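Local coordinates for protein transcriptional regulator, MerR family (Listeria monocytogenes str. 4b F2365, PDB 3GP4) that probably binds promoter DNA as a MerR-family regulator, pairing an N-terminal winged helix-turn-helix domain with a long C-terminal helix to control transcription, at residues Ile31-Asn34 / Val38-Phe41. Numbering follows the deposited sequence.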
loop_
_atom_site.group_PDB
_atom_site.type_symbol
_atom_site.label_atom_id
_atom_site.label_comp_id
_atom_site.label_asym_id
_atom_site.label_seq_id
_atom_site.Cartn_x
_atom_site.Cartn_y
_atom_site.Cartn_z
ATOM N N ILE A 31 -4.922 -28.939 6.297
ATOM C CA ILE A 31 -6.206 -29.235 5.695
ATOM C C ILE A 31 -6.424 -30.745 5.804
ATOM O O ILE A 31 -5.495 -31.533 5.617
ATOM C CB ILE A 31 -6.248 -28.744 4.234
ATOM C CG1 ILE A 31 -6.039 -27.213 4.201
ATOM C CG2 ILE A 31 -7.563 -29.128 3.532
ATOM C CD1 ILE A 31 -5.414 -26.776 2.879
ATOM N N HIS A 32 -7.654 -31.124 6.109
ATOM C CA HIS A 32 -8.028 -32.537 6.126
ATOM C C HIS A 32 -7.817 -33.174 4.730
ATOM O O HIS A 32 -8.088 -32.548 3.685
ATOM C CB HIS A 32 -9.463 -32.693 6.647
ATOM C CG HIS A 32 -9.654 -32.160 8.042
ATOM N ND1 HIS A 32 -9.812 -32.980 9.143
ATOM C CD2 HIS A 32 -9.687 -30.889 8.519
ATOM C CE1 HIS A 32 -9.947 -32.239 10.231
ATOM N NE2 HIS A 32 -9.875 -30.968 9.880
ATOM N N ARG A 33 -7.302 -34.404 4.734
ATOM C CA ARG A 33 -7.114 -35.208 3.540
ATOM C C ARG A 33 -8.208 -36.290 3.548
ATOM O O ARG A 33 -8.631 -36.755 4.620
ATOM C CB ARG A 33 -5.710 -35.845 3.527
ATOM C CG ARG A 33 -4.496 -34.882 3.562
ATOM C CD ARG A 33 -4.611 -33.794 2.510
ATOM N NE ARG A 33 -3.340 -33.156 2.119
ATOM C CZ ARG A 33 -2.845 -32.055 2.678
ATOM N NH1 ARG A 33 -3.460 -31.510 3.705
ATOM N NH2 ARG A 33 -1.704 -31.516 2.232
ATOM N N ASN A 34 -8.706 -36.667 2.381
ATOM C CA ASN A 34 -9.653 -37.775 2.349
ATOM C C ASN A 34 -8.921 -39.081 2.133
ATOM O O ASN A 34 -7.690 -39.117 2.092
ATOM C CB ASN A 34 -10.809 -37.557 1.357
ATOM C CG ASN A 34 -10.359 -37.475 -0.105
ATOM O OD1 ASN A 34 -9.230 -37.823 -0.466
ATOM N ND2 ASN A 34 -11.274 -37.049 -0.960
ATOM N N VAL A 38 -6.350 -36.644 -1.143
ATOM C CA VAL A 38 -6.523 -35.266 -1.644
ATOM C C VAL A 38 -7.128 -34.371 -0.555
ATOM O O VAL A 38 -7.780 -34.881 0.350
ATOM C CB VAL A 38 -7.340 -35.186 -2.975
ATOM C CG1 VAL A 38 -6.759 -36.149 -4.019
ATOM C CG2 VAL A 38 -8.810 -35.452 -2.745
ATOM N N ARG A 39 -6.905 -33.049 -0.635
ATOM C CA ARG A 39 -7.452 -32.131 0.363
ATOM C C ARG A 39 -8.975 -32.018 0.262
ATOM O O ARG A 39 -9.537 -31.988 -0.838
ATOM C CB ARG A 39 -6.839 -30.728 0.204
ATOM C CG ARG A 39 -5.309 -30.678 0.323
ATOM C CD ARG A 39 -4.833 -29.245 0.165
ATOM N NE ARG A 39 -3.388 -29.129 0.288
ATOM C CZ ARG A 39 -2.512 -29.435 -0.656
ATOM N NH1 ARG A 39 -2.907 -29.950 -1.827
ATOM N NH2 ARG A 39 -1.228 -29.238 -0.431
ATOM N N LYS A 40 -9.624 -31.942 1.412
ATOM C CA LYS A 40 -11.033 -31.586 1.496
ATOM C C LYS A 40 -11.192 -30.375 2.420
ATOM O O LYS A 40 -10.763 -30.382 3.573
ATOM C CB LYS A 40 -11.917 -32.769 1.911
ATOM C CG LYS A 40 -11.855 -33.244 3.368
ATOM C CD LYS A 40 -12.594 -34.579 3.476
ATOM C CE LYS A 40 -12.835 -34.977 4.893
ATOM N NZ LYS A 40 -14.233 -35.507 5.029
ATOM N N PHE A 41 -11.768 -29.324 1.862
ATOM C CA PHE A 41 -11.888 -28.062 2.565
ATOM C C PHE A 41 -13.243 -27.927 3.192
ATOM O O PHE A 41 -14.258 -28.275 2.576
ATOM C CB PHE A 41 -11.645 -26.895 1.607
ATOM C CG PHE A 41 -10.238 -26.835 1.073
ATOM C CD1 PHE A 41 -9.330 -25.958 1.626
ATOM C CD2 PHE A 41 -9.828 -27.652 0.021
ATOM C CE1 PHE A 41 -8.017 -25.887 1.143
ATOM C CE2 PHE A 41 -8.521 -27.575 -0.482
ATOM C CZ PHE A 41 -7.619 -26.708 0.080
#
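I31 meets F41 on the inner side of this loop. Its CG2 sits squarely over one face of the F41 ring, 4.0 Å from the centroid, a CH-pi contact, while CD1 swings past the ring's rim to lie 3.3 Å from F41 CE1. With CG2 anti to the backbone N and CG1 beside it (chi1 -61°), both branches reach the ring. F41 continues inward against I5, A8 and I19, so this end is tightly packed onto helices 5-12 and 16-25.

The backbones join at a single antiparallel bridge around R33 and R39. K40 N donates an almost straight bond to H32 O (2.8 Å), and N34 N donates to V38 O (2.9 Å). Beyond the bridge the N34 side chain turns back to 38-41: V38 N reaches its OD1 at 3.2 Å, bent and from above the carbonyl plane, and V38 CG2 packs against the amide. The H32 and K40 side chains form the looser, solvent-facing side, meeting through carbon alone, with the H32 ring leading away from 38-41.

R33 and R39 run alongside each other, R39 CG lying 3.6 Å over the centre of the R33 guanidinium. R33 NH1 also bonds to I31 O at 2.8 Å, with that oxygen in the guanidinium plane, which helps fix the group's rotation. Between helices 16-25 and 43-57, the loop occupies the position of the wing in the MerR DNA-binding fold. E23 takes a salt bridge from each arginine, one on each carboxylate oxygen; this shared negative charge probably lets R33 NH2 and R39 NE lie 3.5 Å apart and ties the wing to helix 16-25.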